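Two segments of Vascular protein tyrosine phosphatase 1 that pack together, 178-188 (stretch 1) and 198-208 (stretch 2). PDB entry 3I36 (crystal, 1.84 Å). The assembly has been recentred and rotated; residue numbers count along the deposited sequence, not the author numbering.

Stretch 1 (178-188) VLPEWTIRDFV
Stretch 2, residues 198-208: HPLRQFHFTSW

How do the two backbones run? Residues 182-188 and 198-205 are extended strands in an antiparallel pair, their N-to-C directions 158° apart and their axes approaching to 4.6 Å. The register sets Trp182 against Phe205 (CA to CA 4.3 Å) and steps residue by residue to Val188 against Pro199 (CA to CA 4.5 Å). Three pairs close two-bond rings: Thr183 N to His204 O and His204 N to Thr183 O, both 2.7 Å; Arg185 N to Gln202 O, 2.9 Å, and Gln202 N to Arg185 O, 2.7 Å; Phe187 N to Leu200 O, 2.8 Å, and Leu200 N to Phe187 O, 3.0 Å.

Which charged and polar side chains meet? Arg185 (m, t, t, chi4 89°) uses NH1 to donate to Gln202 OE1 at 2.8 Å and His204 ND1 at 2.9 Å; both acceptors lie near the guanidinium plane, where its N-H bonds point. Gln202 and His204 are both t at chi1. On the other face, Asp186 (m) forms a salt bridge with Arg201 (t, t, m, chi4 169°): Arg201 NE donates to Asp186 OD1 at 2.6 Å and Arg201 NH2 to Asp186 OD2 at 2.7 Å, so a positive guanidinium meets a carboxylate through two hydrogen bonds.

Where do apolar groups pack? Trp182 (p, chi2 75°) brings CE3 to 3.8 Å from Phe205 CE2, with Phe205 at chi1 t. On this same face Ile184 (m, t) places CG1 4.1 Å from Phe203 CD1, Phe203 being m. Opposite, Phe187 CD2 (chi1 m) meets Leu200 CD2 (chi1 t) at 3.8 Å. These are van der Waals contacts between nonpolar carbons, made possible because bridge partners send their side chains to the same face of the sheet.

What closes the end beyond the strands? Glu181, at phi/psi -77/-39, accepts at its O from Thr206 N, 3.2 Å. Water 1 bridges Leu179 O (2.6 Å), Thr183 OG1 (2.8 Å) and Thr206 OG1 (2.7 Å), linking loop residues Leu179 and Thr206 and strand residue Thr183 through one solvent molecule.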

ATOM      1  N   VAL A 178      -1.359 -10.381 -18.362  1.00 21.03           N
ATOM      2  CA  VAL A 178      -1.489 -11.310 -17.253  1.00 21.38           C
ATOM      3  C   VAL A 178      -0.298 -12.251 -17.192  1.00 24.12           C
ATOM      4  O   VAL A 178       0.092 -12.837 -18.192  1.00 24.53           O
ATOM      5  CB  VAL A 178      -2.764 -12.141 -17.369  1.00 26.00           C
ATOM      6  CG1 VAL A 178      -2.877 -13.104 -16.196  1.00 27.43           C
ATOM      7  CG2 VAL A 178      -3.977 -11.232 -17.445  1.00 24.88           C
ATOM      8  N   LEU A 179       0.300 -12.348 -16.013  1.00 24.34           N
ATOM      9  CA  LEU A 179       1.249 -13.405 -15.710  1.00 24.52           C
ATOM     10  C   LEU A 179       0.653 -14.150 -14.531  1.00 24.56           C
ATOM     11  O   LEU A 179      -0.271 -13.657 -13.902  1.00 22.53           O
ATOM     12  CB  LEU A 179       2.612 -12.831 -15.333  1.00 25.29           C
ATOM     13  CG  LEU A 179       3.367 -12.073 -16.426  1.00 30.57           C
ATOM     14  CD1 LEU A 179       4.738 -11.642 -15.908  1.00 28.25           C
ATOM     15  CD2 LEU A 179       3.506 -12.930 -17.684  1.00 37.67           C
ATOM     16  N   PRO A 180       1.161 -15.346 -14.230  1.00 30.89           N
ATOM     17  CA  PRO A 180       0.595 -16.029 -13.061  1.00 31.52           C
ATOM     18  C   PRO A 180       0.814 -15.212 -11.793  1.00 27.16           C
ATOM     19  O   PRO A 180      -0.049 -15.181 -10.919  1.00 34.20           O
ATOM     20  CB  PRO A 180       1.394 -17.334 -13.002  1.00 37.40           C
ATOM     21  CG  PRO A 180       1.841 -17.566 -14.424  1.00 38.48           C
ATOM     22  CD  PRO A 180       2.113 -16.190 -14.974  1.00 36.18           C
ATOM     23  N   GLU A 181       1.953 -14.532 -11.720  1.00 20.05           N
ATOM     24  CA  GLU A 181       2.378 -13.835 -10.505  1.00 22.39           C
ATOM     25  C   GLU A 181       1.638 -12.523 -10.309  1.00 22.49           C
ATOM     26  O   GLU A 181       1.302 -12.149  -9.190  1.00 19.82           O
ATOM     27  CB  GLU A 181       3.884 -13.563 -10.560  1.00 25.01           C
ATOM     28  CG  GLU A 181       4.736 -14.824 -10.516  1.00 37.72           C
ATOM     29  CD  GLU A 181       4.711 -15.607 -11.824  1.00 41.94           C
ATOM     30  OE1 GLU A 181       4.405 -15.001 -12.879  1.00 29.55           O
ATOM     31  OE2 GLU A 181       5.008 -16.824 -11.797  1.00 48.70           O
ATOM     32  N   TRP A 182       1.412 -11.816 -11.408  1.00 19.15           N
ATOM     33  CA  TRP A 182       0.715 -10.544 -11.356  1.00 18.93           C
ATOM     34  C   TRP A 182       0.193 -10.144 -12.716  1.00 16.83           C
ATOM     35  O   TRP A 182       0.636 -10.638 -13.761  1.00 18.33           O
ATOM     36  CB  TRP A 182       1.622  -9.433 -10.822  1.00 17.01           C
ATOM     37  CG  TRP A 182       2.943  -9.318 -11.530  1.00 18.43           C
ATOM     38  CD1 TRP A 182       3.176  -8.798 -12.776  1.00 15.68           C
ATOM     39  CD2 TRP A 182       4.213  -9.720 -11.018  1.00 17.32           C
ATOM     40  NE1 TRP A 182       4.520  -8.855 -13.067  1.00 16.88           N
ATOM     41  CE2 TRP A 182       5.178  -9.412 -12.002  1.00 19.90           C
ATOM     42  CE3 TRP A 182       4.629 -10.301  -9.817  1.00 19.52           C
ATOM     43  CZ2 TRP A 182       6.540  -9.670 -11.819  1.00 19.56           C
ATOM     44  CZ3 TRP A 182       5.981 -10.562  -9.641  1.00 19.61           C
ATOM     45  CH2 TRP A 182       6.919 -10.245 -10.641  1.00 21.77           C
ATOM     46  N   THR A 183      -0.763  -9.231 -12.682  1.00 17.47           N
ATOM     47  CA  THR A 183      -1.344  -8.685 -13.882  1.00 18.66           C
ATOM     48  C   THR A 183      -1.096  -7.199 -13.857  1.00 17.11           C
ATOM     49  O   THR A 183      -1.216  -6.558 -12.820  1.00 15.38           O
ATOM     50  CB  THR A 183      -2.845  -8.957 -13.913  1.00 19.60           C
ATOM     51  OG1 THR A 183      -3.043 -10.365 -14.038  1.00 17.26           O
ATOM     52  CG2 THR A 183      -3.520  -8.211 -15.075  1.00 14.08           C
ATOM     53  N   ILE A 184      -0.727  -6.661 -15.004  1.00 16.13           N
ATOM     54  CA  ILE A 184      -0.494  -5.249 -15.105  1.00 19.42           C
ATOM     55  C   ILE A 184      -1.503  -4.695 -16.080  1.00 20.53           C
ATOM     56  O   ILE A 184      -1.674  -5.218 -17.191  1.00 19.24           O
ATOM     57  CB  ILE A 184       0.945  -4.953 -15.558  1.00 19.91           C
ATOM     58  CG1 ILE A 184       1.923  -5.475 -14.495  1.00 20.11           C
ATOM     59  CG2 ILE A 184       1.134  -3.459 -15.770  1.00 25.19           C
ATOM     60  CD1 ILE A 184       3.374  -5.421 -14.910  1.00 25.82           C
ATOM     61  N   ARG A 185      -2.207  -3.659 -15.643  1.00 17.84           N
ATOM     62  CA  ARG A 185      -3.252  -3.080 -16.464  1.00 14.58           C
ATOM     63  C   ARG A 185      -2.952  -1.617 -16.651  1.00 16.41           C
ATOM     64  O   ARG A 185      -2.593  -0.916 -15.707  1.00 16.79           O
ATOM     65  CB  ARG A 185      -4.611  -3.270 -15.799  1.00 15.63           C
ATOM     66  CG  ARG A 185      -4.887  -4.724 -15.429  1.00 17.80           C
ATOM     67  CD  ARG A 185      -6.342  -4.924 -15.013  1.00 18.55           C
ATOM     68  NE  ARG A 185      -6.579  -6.319 -14.688  1.00 17.49           N
ATOM     69  CZ  ARG A 185      -6.404  -6.839 -13.479  1.00 23.59           C
ATOM     70  NH1 ARG A 185      -6.021  -6.065 -12.470  1.00 16.51           N
ATOM     71  NH2 ARG A 185      -6.629  -8.130 -13.273  1.00 24.11           N
ATOM     72  N   ASP A 186      -3.083  -1.164 -17.886  1.00 14.23           N
ATOM     73  CA  ASP A 186      -2.978   0.246 -18.159  1.00 15.58           C
ATOM     74  C   ASP A 186      -4.350   0.789 -18.444  1.00 16.78           C
ATOM     75  O   ASP A 186      -5.167   0.144 -19.113  1.00 17.53           O
ATOM     76  CB  ASP A 186      -2.044   0.506 -19.331  1.00 18.26           C
ATOM     77  CG  ASP A 186      -0.600   0.474 -18.923  1.00 31.76           C
ATOM     78  OD1 ASP A 186      -0.308   0.935 -17.809  1.00 34.17           O
ATOM     79  OD2 ASP A 186       0.240  -0.008 -19.707  1.00 36.36           O
ATOM     80  N   PHE A 187      -4.587   1.991 -17.939  1.00 18.59           N
ATOM     81  CA  PHE A 187      -5.824   2.693 -18.170  1.00 20.23           C
ATOM     82  C   PHE A 187      -5.524   4.114 -18.589  1.00 22.03           C
ATOM     83  O   PHE A 187      -4.412   4.625 -18.426  1.00 15.69           O
ATOM     84  CB  PHE A 187      -6.647   2.759 -16.890  1.00 20.13           C
ATOM     85  CG  PHE A 187      -6.878   1.431 -16.257  1.00 20.38           C
ATOM     86  CD1 PHE A 187      -8.025   0.706 -16.543  1.00 12.44           C
ATOM     87  CD2 PHE A 187      -5.945   0.898 -15.382  1.00 17.39           C
ATOM     88  CE1 PHE A 187      -8.234  -0.532 -15.966  1.00 18.41           C
ATOM     89  CE2 PHE A 187      -6.153  -0.341 -14.786  1.00 18.80           C
ATOM     90  CZ  PHE A 187      -7.298  -1.059 -15.084  1.00 20.13           C
ATOM     91  N   VAL A 188      -6.538   4.740 -19.147  1.00 18.51           N
ATOM     92  CA  VAL A 188      -6.544   6.173 -19.276  1.00 20.72           C
ATOM     93  C   VAL A 188      -7.573   6.628 -18.271  1.00 20.34           C
ATOM     94  O   VAL A 188      -8.678   6.094 -18.220  1.00 17.86           O
ATOM     95  CB  VAL A 188      -6.970   6.612 -20.678  1.00 25.64           C
ATOM     96  CG1 VAL A 188      -7.145   8.112 -20.715  1.00 21.80           C
ATOM     97  CG2 VAL A 188      -5.934   6.166 -21.696  1.00 32.73           C
ATOM     98  N   HIS A 198      -4.925  11.353 -17.928  1.00 18.18           N
ATOM     99  CA  HIS A 198      -3.570  10.853 -17.898  1.00 16.44           C
ATOM    100  C   HIS A 198      -3.624   9.354 -17.700  1.00 17.00           C
ATOM    101  O   HIS A 198      -4.693   8.798 -17.431  1.00 14.34           O
ATOM    102  CB  HIS A 198      -2.748  11.534 -16.800  1.00 18.73           C
ATOM    103  CG  HIS A 198      -3.210  11.222 -15.411  1.00 17.35           C
ATOM    104  ND1 HIS A 198      -2.979  10.000 -14.813  1.00 14.35           N
ATOM    105  CD2 HIS A 198      -3.865  11.975 -14.501  1.00 16.59           C
ATOM    106  CE1 HIS A 198      -3.477  10.016 -13.590  1.00 14.31           C
ATOM    107  NE2 HIS A 198      -4.020  11.203 -13.375  1.00 15.09           N
ATOM    108  N   PRO A 199      -2.480   8.697 -17.874  1.00 17.64           N
ATOM    109  CA  PRO A 199      -2.426   7.247 -17.755  1.00 17.93           C
ATOM    110  C   PRO A 199      -2.458   6.845 -16.303  1.00 19.08           C
ATOM    111  O   PRO A 199      -2.151   7.618 -15.391  1.00 14.88           O
ATOM    112  CB  PRO A 199      -1.045   6.893 -18.338  1.00 22.21           C
ATOM    113  CG  PRO A 199      -0.582   8.114 -19.050  1.00 25.77           C
ATOM    114  CD  PRO A 199      -1.182   9.252 -18.291  1.00 20.30           C
ATOM    115  N   LEU A 200      -2.836   5.602 -16.093  1.00 18.72           N
ATOM    116  CA  LEU A 200      -2.680   5.004 -14.799  1.00 13.29           C
ATOM    117  C   LEU A 200      -2.330   3.577 -15.089  1.00 13.21           C
ATOM    118  O   LEU A 200      -2.901   2.961 -15.986  1.00 13.73           O
ATOM    119  CB  LEU A 200      -3.972   5.105 -13.980  1.00 12.94           C
ATOM    120  CG  LEU A 200      -3.842   4.442 -12.603  1.00 15.21           C
ATOM    121  CD1 LEU A 200      -4.576   5.231 -11.522  1.00 14.33           C
ATOM    122  CD2 LEU A 200      -4.326   2.999 -12.652  1.00 16.38           C
ATOM    123  N   ARG A 201      -1.341   3.073 -14.370  1.00 13.42           N
ATOM    124  CA  ARG A 201      -1.010   1.677 -14.468  1.00 12.99           C
ATOM    125  C   ARG A 201      -1.324   1.045 -13.134  1.00 12.58           C
ATOM    126  O   ARG A 201      -0.994   1.586 -12.077  1.00 15.26           O
ATOM    127  CB  ARG A 201       0.482   1.492 -14.789  1.00 13.22           C
ATOM    128  CG  ARG A 201       0.920   0.033 -14.707  1.00 15.70           C
ATOM    129  CD  ARG A 201       2.184  -0.189 -15.493  1.00 13.86           C
ATOM    130  NE  ARG A 201       2.016   0.208 -16.882  1.00 17.29           N
ATOM    131  CZ  ARG A 201       3.019   0.314 -17.744  1.00 26.24           C
ATOM    132  NH1 ARG A 201       4.258   0.043 -17.347  1.00 25.17           N
ATOM    133  NH2 ARG A 201       2.784   0.692 -18.995  1.00 29.71           N
ATOM    134  N   GLN A 202      -1.954  -0.114 -13.195  1.00 13.66           N
ATOM    135  CA  GLN A 202      -2.324  -0.831 -12.019  1.00 12.01           C
ATOM    136  C   GLN A 202      -1.498  -2.091 -11.994  1.00 14.55           C
ATOM    137  O   GLN A 202      -1.536  -2.892 -12.930  1.00 14.60           O
ATOM    138  CB  GLN A 202      -3.797  -1.219 -12.076  1.00 11.79           C
ATOM    139  CG  GLN A 202      -4.252  -2.011 -10.871  1.00 12.72           C
ATOM    140  CD  GLN A 202      -5.509  -2.796 -11.197  1.00 15.11           C
ATOM    141  OE1 GLN A 202      -5.661  -3.282 -12.314  1.00 16.12           O
ATOM    142  NE2 GLN A 202      -6.412  -2.914 -10.232  1.00 14.69           N
ATOM    143  N   PHE A 203      -0.740  -2.246 -10.925  1.00 13.84           N
ATOM    144  CA  PHE A 203       0.079  -3.426 -10.728  1.00 11.85           C
ATOM    145  C   PHE A 203      -0.691  -4.330  -9.810  1.00 16.74           C
ATOM    146  O   PHE A 203      -0.805  -4.071  -8.615  1.00 13.31           O
ATOM    147  CB  PHE A 203       1.410  -3.027 -10.116  1.00 11.96           C
ATOM    148  CG  PHE A 203       2.186  -2.070 -10.974  1.00 12.29           C
ATOM    149  CD1 PHE A 203       3.147  -2.530 -11.864  1.00 16.02           C
ATOM    150  CD2 PHE A 203       1.917  -0.718 -10.930  1.00 14.38           C
ATOM    151  CE1 PHE A 203       3.852  -1.648 -12.659  1.00 16.78           C
ATOM    152  CE2 PHE A 203       2.611   0.167 -11.722  1.00 20.84           C
ATOM    153  CZ  PHE A 203       3.587  -0.297 -12.585  1.00 16.36           C
ATOM    154  N   HIS A 204      -1.249  -5.379 -10.387  1.00 15.38           N
ATOM    155  CA  HIS A 204      -2.082  -6.278  -9.632  1.00 15.15           C
ATOM    156  C   HIS A 204      -1.296  -7.521  -9.269  1.00 18.70           C
ATOM    157  O   HIS A 204      -1.105  -8.413 -10.091  1.00 16.89           O
ATOM    158  CB  HIS A 204      -3.328  -6.655 -10.425  1.00 14.09           C
ATOM    159  CG  HIS A 204      -4.359  -7.347  -9.597  1.00 15.65           C
ATOM    160  ND1 HIS A 204      -5.626  -7.625 -10.056  1.00 17.22           N
ATOM    161  CD2 HIS A 204      -4.316  -7.782  -8.316  1.00 13.23           C
ATOM    162  CE1 HIS A 204      -6.312  -8.233  -9.103  1.00 16.78           C
ATOM    163  NE2 HIS A 204      -5.543  -8.330  -8.034  1.00 13.79           N
ATOM    164  N   PHE A 205      -0.811  -7.551  -8.033  1.00 15.76           N
ATOM    165  CA  PHE A 205      -0.128  -8.713  -7.505  1.00 12.28           C
ATOM    166  C   PHE A 205      -1.208  -9.702  -7.127  1.00 17.01           C
ATOM    167  O   PHE A 205      -1.939  -9.496  -6.162  1.00 15.94           O
ATOM    168  CB  PHE A 205       0.652  -8.333  -6.264  1.00 12.10           C
ATOM    169  CG  PHE A 205       1.653  -9.360  -5.844  1.00 16.45           C
ATOM    170  CD1 PHE A 205       1.384 -10.213  -4.784  1.00 18.08           C
ATOM    171  CD2 PHE A 205       2.862  -9.482  -6.519  1.00 19.41           C
ATOM    172  CE1 PHE A 205       2.311 -11.162  -4.389  1.00 19.66           C
ATOM    173  CE2 PHE A 205       3.795 -10.418  -6.130  1.00 18.60           C
ATOM    174  CZ  PHE A 205       3.519 -11.267  -5.058  1.00 23.40           C
ATOM    175  N   THR A 206      -1.318 -10.777  -7.892  1.00 20.02           N
ATOM    176  CA  THR A 206      -2.429 -11.693  -7.704  1.00 20.81           C
ATOM    177  C   THR A 206      -2.009 -12.934  -6.941  1.00 23.48           C
ATOM    178  O   THR A 206      -2.841 -13.791  -6.638  1.00 27.81           O
ATOM    179  CB  THR A 206      -2.963 -12.159  -9.053  1.00 16.50           C
ATOM    180  OG1 THR A 206      -1.875 -12.699  -9.814  1.00 18.37           O
ATOM    181  CG2 THR A 206      -3.569 -10.997  -9.811  1.00 18.23           C
ATOM    182  N   SER A 207      -0.725 -13.030  -6.627  1.00 22.39           N
ATOM    183  CA  SER A 207      -0.174 -14.287  -6.150  1.00 23.23           C
ATOM    184  C   SER A 207       0.231 -14.285  -4.682  1.00 22.49           C
ATOM    185  O   SER A 207       0.937 -15.169  -4.233  1.00 25.51           O
ATOM    186  CB  SER A 207       1.004 -14.717  -7.027  1.00 30.78           C
ATOM    187  OG  SER A 207       2.007 -13.722  -7.054  1.00 24.46           O
ATOM    188  N   TRP A 208      -0.220 -13.306  -3.919  1.00 19.28           N
ATOM    189  CA  TRP A 208      -0.006 -13.381  -2.491  1.00 16.88           C
ATOM    190  C   TRP A 208      -0.824 -14.563  -1.965  1.00 17.98           C
ATOM    191  O   TRP A 208      -1.998 -14.697  -2.303  1.00 18.77           O
ATOM    192  CB  TRP A 208      -0.475 -12.097  -1.828  1.00 15.33           C
ATOM    193  CG  TRP A 208       0.094 -11.910  -0.477  1.00 16.21           C
ATOM    194  CD1 TRP A 208      -0.178 -12.648   0.633  1.00 16.41           C
ATOM    195  CD2 TRP A 208       1.043 -10.916  -0.082  1.00 17.54           C
ATOM    196  NE1 TRP A 208       0.545 -12.171   1.702  1.00 16.04           N
ATOM    197  CE2 TRP A 208       1.292 -11.101   1.290  1.00 16.34           C
ATOM    198  CE3 TRP A 208       1.698  -9.876  -0.755  1.00 19.30           C
ATOM    199  CZ2 TRP A 208       2.186 -10.297   2.001  1.00 20.36           C
ATOM    200  CZ3 TRP A 208       2.569  -9.076  -0.049  1.00 19.06           C
ATOM    201  CH2 TRP A 208       2.811  -9.292   1.314  1.00 19.10           C
TER
HETATM  202  O   HOH W   1      -1.974 -12.373 -12.452  1.00 18.79           O
HETATM  203  O   HOH W   2      -1.991 -15.255  -9.133  1.00 32.92           O